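Phosphoribosylaminoimidazole-succinocarboxamide synthase (Saccharomyces cerevisiae, PDB 2CNQ) catalyses the ATP-dependent joining of 5-amino-4-carboxyimidazole ribotide and aspartate to form SAICAR, a step of de novo purine biosynthesis. Local coordinates at residues L187-R190 with V191-A195; V232-V235 with L236-D239; D259-F262 with L263-W266. All blocks are in the same frame, centred on the assembly; numbering follows the deposited sequence.

Interaction 1. Residues L187-R190 with V191-A195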
loop_
_atom_site.group_PDB
_atom_site.type_symbol
_atom_site.label_atom_id
_atom_site.label_comp_id
_atom_site.label_asym_id
_atom_site.label_seq_id
_atom_site.Cartn_x
_atom_site.Cartn_y
_atom_site.Cartn_z
ATOM N N LEU A 187 20.759 -6.986 -4.922
ATOM C CA LEU A 187 19.370 -6.700 -5.100
ATOM C C LEU A 187 18.857 -5.869 -3.962
ATOM O O LEU A 187 18.107 -4.941 -4.170
ATOM C CB LEU A 187 18.580 -7.974 -5.242
ATOM C CG LEU A 187 17.102 -7.757 -5.467
ATOM C CD1 LEU A 187 16.830 -6.938 -6.713
ATOM C CD2 LEU A 187 16.407 -9.089 -5.520
ATOM N N SER A 188 19.247 -6.175 -2.745
ATOM C CA SER A 188 18.757 -5.401 -1.618
ATOM C C SER A 188 19.154 -3.961 -1.726
ATOM O O SER A 188 18.379 -3.089 -1.409
ATOM C CB SER A 188 19.337 -5.962 -0.327
ATOM O OG SER A 188 18.833 -5.308 0.837
ATOM N N ARG A 189 20.370 -3.683 -2.152
ATOM C CA ARG A 189 20.775 -2.318 -2.296
ATOM C C ARG A 189 19.971 -1.670 -3.402
ATOM O O ARG A 189 19.566 -0.540 -3.258
ATOM C CB ARG A 189 22.246 -2.230 -2.613
ATOM C CG ARG A 189 22.707 -0.781 -2.638
ATOM C CD ARG A 189 24.096 -0.694 -3.097
ATOM N NE ARG A 189 24.657 0.636 -3.000
ATOM C CZ ARG A 189 25.387 1.067 -1.990
ATOM N NH1 ARG A 189 25.861 2.295 -2.027
ATOM N NH2 ARG A 189 25.645 0.295 -0.957
ATOM N N ARG A 190 19.757 -2.364 -4.500
ATOM C CA ARG A 190 18.993 -1.801 -5.566
ATOM C C ARG A 190 17.598 -1.494 -5.104
ATOM O O ARG A 190 17.039 -0.477 -5.448
ATOM C CB ARG A 190 18.921 -2.742 -6.733
ATOM C CG ARG A 190 20.203 -2.870 -7.467
ATOM C CD ARG A 190 20.144 -3.979 -8.454
ATOM N NE ARG A 190 19.148 -3.719 -9.468
ATOM C CZ ARG A 190 18.598 -4.637 -10.247
ATOM N NH1 ARG A 190 18.899 -5.912 -10.111
ATOM N NH2 ARG A 190 17.727 -4.263 -11.168
ATOM N N VAL A 191 17.013 -2.399 -4.347
ATOM C CA VAL A 191 15.708 -2.206 -3.787
ATOM C C VAL A 191 15.713 -0.982 -2.916
ATOM O O VAL A 191 14.829 -0.134 -3.039
ATOM C CB VAL A 191 15.311 -3.432 -2.986
ATOM C CG1 VAL A 191 14.157 -3.161 -2.071
ATOM C CG2 VAL A 191 15.025 -4.576 -3.923
ATOM N N ALA A 192 16.672 -0.863 -2.044
ATOM C CA ALA A 192 16.710 0.252 -1.157
ATOM C C ALA A 192 16.800 1.542 -1.891
ATOM O O ALA A 192 16.120 2.499 -1.583
ATOM C CB ALA A 192 17.919 0.126 -0.257
ATOM N N GLU A 193 17.673 1.586 -2.864
ATOM C CA GLU A 193 17.888 2.824 -3.534
ATOM C C GLU A 193 16.709 3.197 -4.370
ATOM O O GLU A 193 16.333 4.341 -4.396
ATOM C CB GLU A 193 19.137 2.770 -4.350
ATOM C CG GLU A 193 20.335 2.729 -3.456
ATOM C CD GLU A 193 21.611 2.847 -4.187
ATOM O OE1 GLU A 193 22.634 2.985 -3.520
ATOM O OE2 GLU A 193 21.601 2.777 -5.421
ATOM N N LEU A 194 16.105 2.237 -5.026
ATOM C CA LEU A 194 14.978 2.532 -5.852
ATOM C C LEU A 194 13.837 2.958 -4.979
ATOM O O LEU A 194 13.139 3.897 -5.286
ATOM C CB LEU A 194 14.592 1.320 -6.650
ATOM C CG LEU A 194 13.351 1.467 -7.501
ATOM C CD1 LEU A 194 13.524 2.589 -8.494
ATOM C CD2 LEU A 194 13.060 0.185 -8.197
ATOM N N ALA A 195 13.615 2.253 -3.899
ATOM C CA ALA A 195 12.504 2.595 -3.048
ATOM C C ALA A 195 12.640 4.002 -2.543
ATOM O O ALA A 195 11.677 4.736 -2.513
ATOM C CB ALA A 195 12.431 1.619 -1.909
HETATM O O HOH W 1 24.071 1.531 -5.697
#

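Interaction 2. Residues V232-V235 with L236-D239. With ADP (adenosine-5'-diphosphate), chain B; AMZ (aminoimidazole 4-carboxamide ribonucleotide), chain C.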
loop_
_atom_site.group_PDB
_atom_site.type_symbol
_atom_site.label_atom_id
_atom_site.label_comp_id
_atom_site.label_asym_id
_atom_site.label_seq_id
_atom_site.Cartn_x
_atom_site.Cartn_y
_atom_site.Cartn_z
ATOM N N VAL A 232 5.038 -3.490 -7.904
ATOM C CA VAL A 232 3.878 -4.348 -7.938
ATOM C C VAL A 232 2.906 -3.922 -6.862
ATOM O O VAL A 232 3.018 -2.866 -6.275
ATOM C CB VAL A 232 4.261 -5.826 -7.816
ATOM C CG1 VAL A 232 5.251 -6.185 -8.891
ATOM C CG2 VAL A 232 4.801 -6.156 -6.469
ATOM N N ASP A 233 1.898 -4.725 -6.652
ATOM C CA ASP A 233 0.975 -4.521 -5.576
ATOM C C ASP A 233 0.279 -3.184 -5.703
ATOM O O ASP A 233 -0.157 -2.846 -6.784
ATOM C CB ASP A 233 1.647 -4.753 -4.236
ATOM C CG ASP A 233 0.683 -4.996 -3.144
ATOM O OD1 ASP A 233 0.053 -6.066 -3.146
ATOM O OD2 ASP A 233 0.585 -4.117 -2.266
ATOM N N GLU A 234 0.098 -2.527 -4.591
ATOM C CA GLU A 234 -0.454 -1.218 -4.543
ATOM C C GLU A 234 0.634 -0.238 -4.220
ATOM O O GLU A 234 1.650 -0.574 -3.658
ATOM C CB GLU A 234 -1.573 -1.128 -3.528
ATOM C CG GLU A 234 -1.080 -1.164 -2.109
ATOM C CD GLU A 234 -2.176 -1.124 -1.107
ATOM O OE1 GLU A 234 -1.957 -1.706 -0.028
ATOM O OE2 GLU A 234 -3.216 -0.516 -1.366
ATOM N N VAL A 235 0.372 0.991 -4.572
ATOM C CA VAL A 235 1.370 2.027 -4.453
ATOM C C VAL A 235 0.748 3.225 -3.811
ATOM O O VAL A 235 -0.209 3.765 -4.321
ATOM C CB VAL A 235 1.928 2.393 -5.810
ATOM C CG1 VAL A 235 2.992 3.425 -5.625
ATOM C CG2 VAL A 235 2.450 1.189 -6.525
ATOM N N LEU A 236 1.343 3.621 -2.707
ATOM C CA LEU A 236 1.065 4.888 -2.053
ATOM C C LEU A 236 -0.416 5.080 -1.901
ATOM O O LEU A 236 -0.991 6.105 -2.226
ATOM C CB LEU A 236 1.754 6.017 -2.771
ATOM C CG LEU A 236 3.226 6.047 -2.455
ATOM C CD1 LEU A 236 3.977 6.780 -3.527
ATOM C CD2 LEU A 236 3.457 6.690 -1.110
ATOM N N THR A 237 -1.027 4.085 -1.299
ATOM C CA THR A 237 -2.397 4.196 -0.899
ATOM C C THR A 237 -2.433 4.429 0.577
ATOM O O THR A 237 -1.465 4.281 1.271
ATOM C CB THR A 237 -3.192 2.980 -1.243
ATOM O OG1 THR A 237 -2.854 1.974 -0.298
ATOM C CG2 THR A 237 -2.959 2.511 -2.651
ATOM N N PRO A 238 -3.600 4.742 1.114
ATOM C CA PRO A 238 -3.677 4.971 2.537
ATOM C C PRO A 238 -3.688 3.701 3.312
ATOM O O PRO A 238 -3.599 3.750 4.515
ATOM C CB PRO A 238 -4.926 5.831 2.704
ATOM C CG PRO A 238 -5.294 6.254 1.314
ATOM C CD PRO A 238 -4.839 5.140 0.447
ATOM N N ASP A 239 -3.739 2.555 2.637
ATOM C CA ASP A 239 -3.418 1.308 3.299
ATOM C C ASP A 239 -1.923 1.140 3.391
ATOM O O ASP A 239 -1.427 0.657 4.382
ATOM C CB ASP A 239 -3.969 0.110 2.534
ATOM C CG ASP A 239 -5.354 -0.251 2.867
ATOM O OD1 ASP A 239 -5.830 -1.243 2.296
ATOM O OD2 ASP A 239 -5.967 0.345 3.739
HETATM P PB ADP B . -1.861 -8.913 1.861
HETATM O O1B ADP B . -1.423 -7.527 1.972
HETATM O O2B ADP B . -0.744 -9.865 1.940
HETATM O O3B ADP B . -2.907 -9.374 2.753
HETATM P PA ADP B . -3.322 -8.126 -0.461
HETATM O O1A ADP B . -2.718 -6.794 -0.516
HETATM O O2A ADP B . -4.709 -8.263 -0.045
HETATM O O3A ADP B . -2.426 -9.099 0.389
HETATM O "O5'" ADP B . -3.215 -8.838 -1.856
HETATM C "C5'" ADP B . -2.165 -8.667 -2.781
HETATM C "C4'" ADP B . -1.321 -9.905 -2.806
HETATM O "O4'" ADP B . -0.817 -10.014 -4.135
HETATM C "C3'" ADP B . -0.113 -9.836 -1.924
HETATM O "O3'" ADP B . 0.307 -11.133 -1.577
HETATM C "C2'" ADP B . 0.923 -9.251 -2.846
HETATM O "O2'" ADP B . 2.234 -9.476 -2.432
HETATM C "C1'" ADP B . 0.594 -9.965 -4.102
HETATM N N9 ADP B . 1.019 -9.344 -5.320
HETATM C C8 ADP B . 1.020 -8.037 -5.594
HETATM N N7 ADP B . 1.365 -7.779 -6.827
HETATM C C5 ADP B . 1.605 -8.982 -7.372
HETATM C C6 ADP B . 1.981 -9.426 -8.661
HETATM N N6 ADP B . 2.173 -8.574 -9.647
HETATM N N1 ADP B . 2.210 -10.719 -8.858
HETATM C C2 ADP B . 1.975 -11.576 -7.870
HETATM N N3 ADP B . 1.543 -11.290 -6.651
HETATM C C4 ADP B . 1.374 -9.990 -6.417
HETATM O O5 AMZ C . 0.716 -4.011 4.302
HETATM C C6 AMZ C . 1.731 -4.161 4.949
HETATM N N2 AMZ C . 2.242 -5.350 5.247
HETATM C C3A AMZ C . 2.480 -3.015 5.425
HETATM C C7A AMZ C . 2.124 -1.710 5.269
HETATM N N3 AMZ C . 1.107 -1.121 4.612
HETATM N N1 AMZ C . 3.625 -3.087 6.127
HETATM C C5 AMZ C . 3.983 -1.850 6.390
HETATM N N AMZ C . 3.064 -0.996 5.886
HETATM C C1 AMZ C . 3.151 0.443 5.917
HETATM C C2 AMZ C . 2.383 1.083 7.034
HETATM C C3 AMZ C . 3.143 2.360 7.252
HETATM O O2 AMZ C . 2.712 3.258 6.254
HETATM O O1 AMZ C . 1.036 1.262 6.652
HETATM O O AMZ C . 4.492 0.745 6.182
HETATM C C AMZ C . 4.571 1.917 6.980
HETATM C C4 AMZ C . 5.372 1.645 8.211
HETATM O O3 AMZ C . 4.581 0.880 9.105
HETATM P P AMZ C . 5.146 0.610 10.572
HETATM O OP1 AMZ C . 6.282 -0.350 10.445
HETATM O O4 AMZ C . 3.966 0.007 11.297
HETATM O OP2 AMZ C . 5.601 1.899 11.174
HETATM O O HOH W 2 -4.161 -2.807 0.898
#

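Interaction 3. Residues D259-F262 with L263-W266. With ADP (adenosine-5'-diphosphate), chain F; AMZ (aminoimidazole 4-carboxamide ribonucleotide), chain C.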
loop_
_atom_site.group_PDB
_atom_site.type_symbol
_atom_site.label_atom_id
_atom_site.label_comp_id
_atom_site.label_asym_id
_atom_site.label_seq_id
_atom_site.Cartn_x
_atom_site.Cartn_y
_atom_site.Cartn_z
ATOM N N ASP A 259 -5.214 7.999 6.506
ATOM C CA ASP A 259 -4.728 6.692 6.175
ATOM C C ASP A 259 -5.230 5.726 7.206
ATOM O O ASP A 259 -6.032 6.040 8.059
ATOM C CB ASP A 259 -3.210 6.735 6.124
ATOM C CG ASP A 259 -2.639 7.275 7.393
ATOM O OD1 ASP A 259 -3.024 6.771 8.453
ATOM O OD2 ASP A 259 -1.931 8.247 7.393
ATOM N N LYS A 260 -4.762 4.511 7.117
ATOM C CA LYS A 260 -5.240 3.468 7.967
ATOM C C LYS A 260 -4.903 3.697 9.400
ATOM O O LYS A 260 -5.470 3.036 10.246
ATOM C CB LYS A 260 -4.649 2.142 7.547
ATOM C CG LYS A 260 -5.414 0.975 8.150
ATOM C CD LYS A 260 -4.661 -0.316 8.098
ATOM C CE LYS A 260 -4.405 -0.777 6.709
ATOM N NZ LYS A 260 -4.169 -2.251 6.687
ATOM N N GLN A 261 -3.939 4.543 9.696
ATOM C CA GLN A 261 -3.565 4.738 11.064
ATOM C C GLN A 261 -4.745 5.174 11.898
ATOM O O GLN A 261 -4.810 4.847 13.061
ATOM C CB GLN A 261 -2.427 5.730 11.210
ATOM C CG GLN A 261 -1.754 5.625 12.531
ATOM C CD GLN A 261 -1.058 4.303 12.672
ATOM O OE1 GLN A 261 -0.439 3.827 11.737
ATOM N NE2 GLN A 261 -1.165 3.698 13.840
ATOM N N PHE A 262 -5.689 5.879 11.326
ATOM C CA PHE A 262 -6.850 6.263 12.060
ATOM C C PHE A 262 -7.529 5.033 12.616
ATOM O O PHE A 262 -7.944 4.999 13.755
ATOM C CB PHE A 262 -7.776 6.983 11.132
ATOM C CG PHE A 262 -9.092 7.226 11.727
ATOM C CD1 PHE A 262 -10.177 6.525 11.279
ATOM C CD2 PHE A 262 -9.242 8.108 12.770
ATOM C CE1 PHE A 262 -11.401 6.706 11.845
ATOM C CE2 PHE A 262 -10.463 8.299 13.334
ATOM C CZ PHE A 262 -11.549 7.588 12.875
ATOM N N LEU A 263 -7.700 4.020 11.781
ATOM C CA LEU A 263 -8.366 2.813 12.205
ATOM C C LEU A 263 -7.512 2.071 13.163
ATOM O O LEU A 263 -7.992 1.602 14.168
ATOM C CB LEU A 263 -8.699 1.953 11.014
ATOM C CG LEU A 263 -9.267 0.605 11.386
ATOM C CD1 LEU A 263 -10.581 0.721 12.134
ATOM C CD2 LEU A 263 -9.404 -0.254 10.166
ATOM N N ARG A 264 -6.239 1.931 12.873
ATOM C CA ARG A 264 -5.354 1.257 13.795
ATOM C C ARG A 264 -5.464 1.865 15.158
ATOM O O ARG A 264 -5.582 1.172 16.160
ATOM C CB ARG A 264 -3.942 1.377 13.314
ATOM C CG ARG A 264 -3.632 0.661 12.051
ATOM C CD ARG A 264 -2.228 0.888 11.697
ATOM N NE ARG A 264 -1.867 0.261 10.439
ATOM C CZ ARG A 264 -1.329 0.889 9.416
ATOM N NH1 ARG A 264 -1.049 2.171 9.463
ATOM N NH2 ARG A 264 -1.100 0.205 8.325
ATOM N N ASP A 265 -5.384 3.173 15.205
ATOM C CA ASP A 265 -5.393 3.838 16.470
ATOM C C ASP A 265 -6.712 3.698 17.168
ATOM O O ASP A 265 -6.749 3.558 18.377
ATOM C CB ASP A 265 -5.010 5.282 16.296
ATOM C CG ASP A 265 -3.548 5.489 15.955
ATOM O OD1 ASP A 265 -3.214 6.639 15.659
ATOM O OD2 ASP A 265 -2.765 4.550 15.990
ATOM N N TRP A 266 -7.798 3.749 16.424
ATOM C CA TRP A 266 -9.092 3.583 17.014
ATOM C C TRP A 266 -9.191 2.201 17.623
ATOM O O TRP A 266 -9.656 2.029 18.729
ATOM C CB TRP A 266 -10.187 3.762 15.971
ATOM C CG TRP A 266 -11.510 3.603 16.556
ATOM C CD1 TRP A 266 -12.211 4.532 17.225
ATOM C CD2 TRP A 266 -12.274 2.403 16.596
ATOM N NE1 TRP A 266 -13.382 3.998 17.681
ATOM C CE2 TRP A 266 -13.454 2.695 17.291
ATOM C CE3 TRP A 266 -12.119 1.142 16.060
ATOM C CZ2 TRP A 266 -14.433 1.758 17.515
ATOM C CZ3 TRP A 266 -13.105 0.209 16.300
ATOM C CH2 TRP A 266 -14.243 0.530 17.002
HETATM P PB ADP F . -2.729 -5.185 7.909
HETATM O O1B ADP F . -3.591 -6.399 7.805
HETATM O O2B ADP F . -1.281 -5.424 7.574
HETATM O O3B ADP F . -3.373 -4.017 7.197
HETATM P PA ADP F . -1.716 -3.424 9.491
HETATM O O1A ADP F . -1.925 -2.550 10.667
HETATM O O2A ADP F . -1.782 -2.555 8.289
HETATM O O3A ADP F . -2.616 -4.716 9.441
HETATM O "O5'" ADP F . -0.289 -4.067 9.472
HETATM C "C5'" ADP F . 0.812 -3.255 9.124
HETATM C "C4'" ADP F . 2.154 -3.924 9.340
HETATM O "O4'" ADP F . 2.312 -4.111 10.742
HETATM C "C3'" ADP F . 2.186 -5.271 8.665
HETATM O "O3'" ADP F . 3.505 -5.556 8.238
HETATM C "C2'" ADP F . 1.773 -6.176 9.782
HETATM O "O2'" ADP F . 2.305 -7.465 9.612
HETATM C "C1'" ADP F . 2.391 -5.504 10.986
HETATM N N9 ADP F . 1.664 -5.774 12.221
HETATM C C8 ADP F . 0.348 -5.850 12.319
HETATM N N7 ADP F . -0.021 -6.121 13.577
HETATM C C5 ADP F . 1.087 -6.199 14.295
HETATM C C6 ADP F . 1.318 -6.448 15.701
HETATM N N6 ADP F . 0.254 -6.661 16.513
HETATM N N1 ADP F . 2.606 -6.465 16.094
HETATM C C2 ADP F . 3.644 -6.256 15.230
HETATM N N3 ADP F . 3.481 -6.008 13.909
HETATM C C4 ADP F . 2.224 -5.972 13.407
HETATM O O5 AMZ C . 0.716 -4.011 4.302
HETATM C C6 AMZ C . 1.731 -4.161 4.949
HETATM N N2 AMZ C . 2.242 -5.350 5.247
HETATM C C3A AMZ C . 2.480 -3.015 5.425
HETATM C C7A AMZ C . 2.124 -1.710 5.269
HETATM N N3 AMZ C . 1.107 -1.121 4.612
HETATM N N1 AMZ C . 3.625 -3.087 6.127
HETATM C C5 AMZ C . 3.983 -1.850 6.390
HETATM N N AMZ C . 3.064 -0.996 5.886
HETATM C C1 AMZ C . 3.151 0.443 5.917
HETATM C C2 AMZ C . 2.383 1.083 7.034
HETATM C C3 AMZ C . 3.143 2.360 7.252
HETATM O O2 AMZ C . 2.712 3.258 6.254
HETATM O O1 AMZ C . 1.036 1.262 6.652
HETATM O O AMZ C . 4.492 0.745 6.182
HETATM C C AMZ C . 4.571 1.917 6.980
HETATM C C4 AMZ C . 5.372 1.645 8.211
HETATM O O3 AMZ C . 4.581 0.880 9.105
HETATM P P AMZ C . 5.146 0.610 10.572
HETATM O OP1 AMZ C . 6.282 -0.350 10.445
HETATM O O4 AMZ C . 3.966 0.007 11.297
HETATM O OP2 AMZ C . 5.601 1.899 11.174
#

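Interaction 1. Residues L187-R190 with V191-A195
Leu187 and Val191, one helical turn apart, stand on the packed side of helix 185-209, while Arg189 and Glu193 reach over its solvent side; the nine residues are a worked example of how an amphipathic helix divides its labour. On the packed side CD1 of Leu187 lies 4.1 Å from CG2 of Val191, and Val191 CG2 is also 3.1 Å from Leu187 O. CG2 comes so near the carbonyl because it stands beside the backbone N, with CG1 anti to that N (chi1 164°). Val191 and Leu194 rest on Ile229 and Phe220, strand residues of the mixed sheet, and Ser188 turns to the neighbouring helix 176-183. Underneath run regular alpha-helical bonds, among them Val191 N to Leu187 O at 2.8 Å and Leu194 N to Arg190 O at 2.9 Å.

The outer side is held more loosely. Arg189 is extended from CG to NE, and in the conformer described, one of two modelled for Glu193, its NE forms a salt bridge with Glu193 OE1 at 3.1 Å. The guanidinium and carboxylate planes are turned 66° apart, a single-point contact and not a flat two-pronged pairing. A water lying in the guanidinium plane accepts from Arg189 NE at 2.9 Å and, in this conformer, donates to Glu193 OE2. Arg190 bends away at chi3 and gives NH1 to Asn227. With one direct contact, one water and a second glutamate conformer, the exposed ion pair is probably adaptable, whereas the fixed position of this turn is more likely to come from its backbone bonds and its aliphatic face.

Interaction 2. Residues V232-V235 with L236-D239
OE2 of Glu234 is gripped by two groups: the hydroxyl of Thr237 donates to it at 2.7 Å, and Arg21 forms a salt bridge with it. The hydroxyl arrives from above the carboxylate plane, 74° out of it, and the two side chains cross at about a right angle. Thr237 places OG1 between its own backbone N and carbonyl carbon (chi1 76°), and from there OG1 also accepts a weak bond from Asp239 N at 3.1 Å. Its methyl CG2 lies 3.3 Å from the same Glu234 OE2.

The other oxygen faces a second acid: Glu234 OE1 and Asp239 OD1 are like charges close together. A water donates to both Glu234 OE1, at 2.6 Å, and Asp239 OD1, at 2.7 Å, thus linking carboxylates whose planes are 84° apart. Lys53, paired with Asp239 OD1, and Arg21 probably ease the repulsion, while Tyr292 bonds Asp239 OD2. All this happens where strand 228-245, partner of 211-223 in a beta hairpin, breaks its regular course; Leu236, with positive phi, turns the chain. The irregular stretch carries acidic groups between two ligands, in a buried site where a magnesium ion lies near the Glu234 side chain. An alanine in place of Glu234 would probably leave Arg21 without this anionic mate and the Thr237 hydroxyl without its acceptor, and remove one anchor of the bridging water.

At the start of the stretch, Asp233 N gives a weak bond to N7 of the ADP of chain B, and Val232 CB packs against that same N7 at 3.6 Å. Asp233 OD2, salt-bridged to Lys217, accepts from Glu234 N at 2.9 Å. At the far end, the carbonyl O of Asp239 lies 3.1 Å from N3 of the aminoimidazole ribonucleotide.

Interaction 3. Residues D259-F262 with L263-W266
Gln261 bonds Arg264 and Asp265 with the two ends of one amide. Its OE1 accepts from Arg264 NH1 at 2.9 Å, the donor standing above the amide carbonyl plane, and Arg242 also bonds to OE1. Its NE2 donates to Asp265 OD2 at 2.8 Å in a nearly straight bond (168°) that lies in the amide plane but meets the carboxylate from above. A bend at chi2 (66°) folds the amide back over the next turn and makes both reaches possible.

Hydrogen bonds to the ligands form the second group. Arg264, extended from CG to NE, sends NE to O1A of the second ADP (chain F) at 2.8 Å. Its NH2 donates both to O2A of that ADP and to O1, a ribose hydroxyl of the aminoimidazole ribonucleotide, at 2.9 Å. One guanidinium thus ties the two ligands together. In the one conformer described, Lys260 NZ is placed beside the same phosphate and near Ser40 O, but its position there is doubtful.

Packing is the third kind: Lys260 CB lies 3.9 Å above the guanidinium plane, over its centre, which would restrict how that group can turn. A side-chain cap completes the set: Asp259 OD1 accepts from Gln261 N through its anti lone pair at 2.7 Å as the helix begins.

In the fold, this first part of helix 261-269 brings Phe262 against helix 282-300 at Arg287, Thr288 and Lys291. Asp259, Lys260 and Arg264 face strand 228-245, and Leu263 and Trp266 pack on loop residues, including Ile39 and Pro281.

In the fold
All three contacts are local, yet their chemistry follows their place. Interaction 2 is wholly buried near the centre of the chain and rich in acidic groups, whereas interactions 1 and 3 are partly buried and helical. Interaction 1 puts aliphatic side chains on the mixed sheet and a water-bridged ion pair outside; interaction 3 instead turns its arginine inward to phosphate. Interactions 2 and 3 meet directly: Pro238 O lies 2.9 Å from Lys260 N, probably hydrogen-bonded, and both touch the same ribonucleotide. Interaction 1 lies across the chain's centre from interaction 3, about 29 Å between centres, but rests on Ile229 of strand 228-245, the strand that carries interaction 2.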